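Local coordinates for protein staphylococcal enterotoxin-like toxin (Staphylococcus aureus, PDB 4DXF) that binds carbohydrate, probably sialylated host glycans, as a superantigen-like protein that is thought to aid immune evasion by Staphylococcus aureus, at residues N32-I37 with G71-D77. Residues are numbered along the deposited sequence; the frame is centred on the assembly and turned at random.
Sequences NEIGII and GVHRNVD
Ile34 lays its CG2 methyl over the centre of one face of the Arg74 guanidinium, 3.7 Å from CZ. A bend at chi3 (78°) turns the planar group beside the isoleucine; the two side chains lie alongside each other and point the same way. On the other face of the sheet, Ile37 and His73 cross at a slant: the isoleucine CD1 sits 3.6 Å from His73 CD2. That imidazole is fixed from elsewhere too, NE2 bonding to Gly69 O and Tyr68 meeting the ring edge-to-face, while Met47 of the neighbouring strand touches both Ile37 and His73. Gly35 lies directly across from His73, their backbones joined both ways by 2.8 Å N-to-O bonds between Gly35 N and His73 O and between His73 N and Gly35 O. This is the antiparallel pairing of strands 33-37 and 71-74 in the OB-fold domain, with 71-74 outermost in its sheet. Toward Asn32 the pairing slips by one residue: Asn75 and Val76 both face Glu33, a G1 beta bulge, with Asn75 in a left-handed backbone conformation. Within it, Glu33 N gives a 2.8 Å bond to Val76 O, and the return bond from Val76 N to Glu33 O is longer, 3.2 Å. Where the chain turns at Asn32, its backbone N reaches Asp77 OD1 at 2.8 Å, almost straight at the hydrogen (175°) yet from above the carboxylate plane. Ser100 OG shares that oxygen, and Lys133 forms a salt bridge with OD2.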
loop_
_atom_site.group_PDB
_atom_site.type_symbol
_atom_site.label_atom_id
_atom_site.label_comp_id
_atom_site.label_asym_id
_atom_site.label_seq_id
_atom_site.Cartn_x
_atom_site.Cartn_y
_atom_site.Cartn_z
ATOM N N ASN A 32 5.455 13.148 -8.909
ATOM C CA ASN A 32 5.590 14.606 -9.309
ATOM C C ASN A 32 4.499 14.959 -10.345
ATOM O O ASN A 32 4.742 15.594 -11.411
ATOM C CB ASN A 32 6.972 14.816 -9.907
ATOM C CG ASN A 32 8.078 14.550 -8.880
ATOM O OD1 ASN A 32 7.951 14.929 -7.725
ATOM N ND2 ASN A 32 9.170 13.898 -9.303
ATOM N N GLU A 33 3.247 14.585 -10.034
ATOM C CA GLU A 33 2.132 14.786 -10.926
ATOM C C GLU A 33 1.198 15.899 -10.368
ATOM O O GLU A 33 1.465 16.446 -9.318
ATOM C CB GLU A 33 1.334 13.429 -11.078
ATOM C CG GLU A 33 2.095 12.348 -11.857
ATOM C CD GLU A 33 2.287 12.658 -13.384
ATOM O OE1 GLU A 33 1.508 13.454 -13.927
ATOM O OE2 GLU A 33 3.177 12.035 -14.055
ATOM N N ILE A 34 0.154 16.250 -11.098
ATOM C CA ILE A 34 -0.910 17.078 -10.496
ATOM C C ILE A 34 -2.211 16.233 -10.428
ATOM O O ILE A 34 -2.375 15.295 -11.250
ATOM C CB ILE A 34 -1.126 18.385 -11.260
ATOM C CG1 ILE A 34 -1.657 18.107 -12.629
ATOM C CG2 ILE A 34 0.247 19.174 -11.280
ATOM C CD1 ILE A 34 -2.200 19.420 -13.349
ATOM N N GLY A 35 -3.050 16.554 -9.457
ATOM C CA GLY A 35 -4.378 15.909 -9.331
ATOM C C GLY A 35 -5.466 16.951 -9.512
ATOM O O GLY A 35 -5.299 18.079 -9.034
ATOM N N ILE A 36 -6.565 16.542 -10.160
ATOM C CA ILE A 36 -7.677 17.451 -10.432
ATOM C C ILE A 36 -8.925 16.845 -9.799
ATOM O O ILE A 36 -9.267 15.731 -10.128
ATOM C CB ILE A 36 -7.830 17.535 -11.952
ATOM C CG1 ILE A 36 -6.612 18.285 -12.585
ATOM C CG2 ILE A 36 -9.119 18.259 -12.386
ATOM C CD1 ILE A 36 -6.511 18.039 -14.119
ATOM N N ILE A 37 -9.611 17.611 -8.952
ATOM C CA ILE A 37 -10.854 17.135 -8.316
ATOM C C ILE A 37 -11.998 18.002 -8.809
ATOM O O ILE A 37 -11.949 19.223 -8.672
ATOM C CB ILE A 37 -10.758 17.159 -6.835
ATOM C CG1 ILE A 37 -9.604 16.236 -6.351
ATOM C CG2 ILE A 37 -12.119 16.694 -6.211
ATOM C CD1 ILE A 37 -9.182 16.469 -4.975
ATOM N N GLY A 71 -10.750 21.204 -7.077
ATOM C CA GLY A 71 -9.773 22.004 -7.811
ATOM C C GLY A 71 -8.471 21.251 -8.034
ATOM O O GLY A 71 -8.456 19.999 -8.119
ATOM N N VAL A 72 -7.393 22.029 -8.084
ATOM C CA VAL A 72 -6.091 21.535 -8.530
ATOM C C VAL A 72 -5.175 21.345 -7.364
ATOM O O VAL A 72 -5.009 22.133 -6.488
ATOM C CB VAL A 72 -5.481 22.513 -9.596
ATOM C CG1 VAL A 72 -4.044 22.076 -10.072
ATOM C CG2 VAL A 72 -6.395 22.569 -10.810
ATOM N N HIS A 73 -4.515 20.195 -7.354
ATOM C CA HIS A 73 -3.520 19.908 -6.313
ATOM C C HIS A 73 -2.196 19.561 -6.961
ATOM O O HIS A 73 -2.154 18.675 -7.795
ATOM C CB HIS A 73 -4.002 18.689 -5.431
ATOM C CG HIS A 73 -5.277 19.028 -4.730
ATOM N ND1 HIS A 73 -5.294 19.703 -3.544
ATOM C CD2 HIS A 73 -6.555 18.938 -5.136
ATOM C CE1 HIS A 73 -6.548 19.966 -3.206
ATOM N NE2 HIS A 73 -7.333 19.511 -4.153
ATOM N N ARG A 74 -1.130 20.232 -6.570
ATOM C CA ARG A 74 0.142 20.013 -7.271
ATOM C C ARG A 74 1.094 19.182 -6.401
ATOM O O ARG A 74 0.830 18.975 -5.234
ATOM C CB ARG A 74 0.704 21.412 -7.722
ATOM C CG ARG A 74 -0.294 22.045 -8.724
ATOM C CD ARG A 74 0.233 23.437 -9.323
ATOM N NE ARG A 74 1.221 23.049 -10.330
ATOM C CZ ARG A 74 0.983 22.794 -11.603
ATOM N NH1 ARG A 74 -0.228 22.903 -12.171
ATOM N NH2 ARG A 74 1.989 22.370 -12.323
ATOM N N ASN A 75 2.199 18.638 -6.948
ATOM C CA ASN A 75 3.153 17.915 -6.096
ATOM C C ASN A 75 2.515 16.722 -5.385
ATOM O O ASN A 75 2.687 16.561 -4.181
ATOM C CB ASN A 75 3.756 18.720 -4.981
ATOM C CG ASN A 75 4.634 19.862 -5.490
ATOM O OD1 ASN A 75 4.449 21.013 -5.078
ATOM N ND2 ASN A 75 5.567 19.551 -6.366
ATOM N N VAL A 76 1.776 16.014 -6.188
ATOM C CA VAL A 76 1.127 14.726 -5.830
ATOM C C VAL A 76 1.920 13.541 -6.424
ATOM O O VAL A 76 2.278 13.531 -7.618
ATOM C CB VAL A 76 -0.330 14.827 -6.345
ATOM C CG1 VAL A 76 -1.050 13.464 -6.341
ATOM C CG2 VAL A 76 -0.984 15.852 -5.411
ATOM N N ASP A 77 2.074 12.490 -5.574
ATOM C CA ASP A 77 2.632 11.207 -5.980
ATOM C C ASP A 77 1.444 10.222 -5.684
ATOM O O ASP A 77 0.754 10.450 -4.704
ATOM C CB ASP A 77 3.772 10.812 -5.060
ATOM C CG ASP A 77 5.090 11.499 -5.387
ATOM O OD1 ASP A 77 5.032 12.451 -6.214
ATOM O OD2 ASP A 77 6.116 11.070 -4.818
#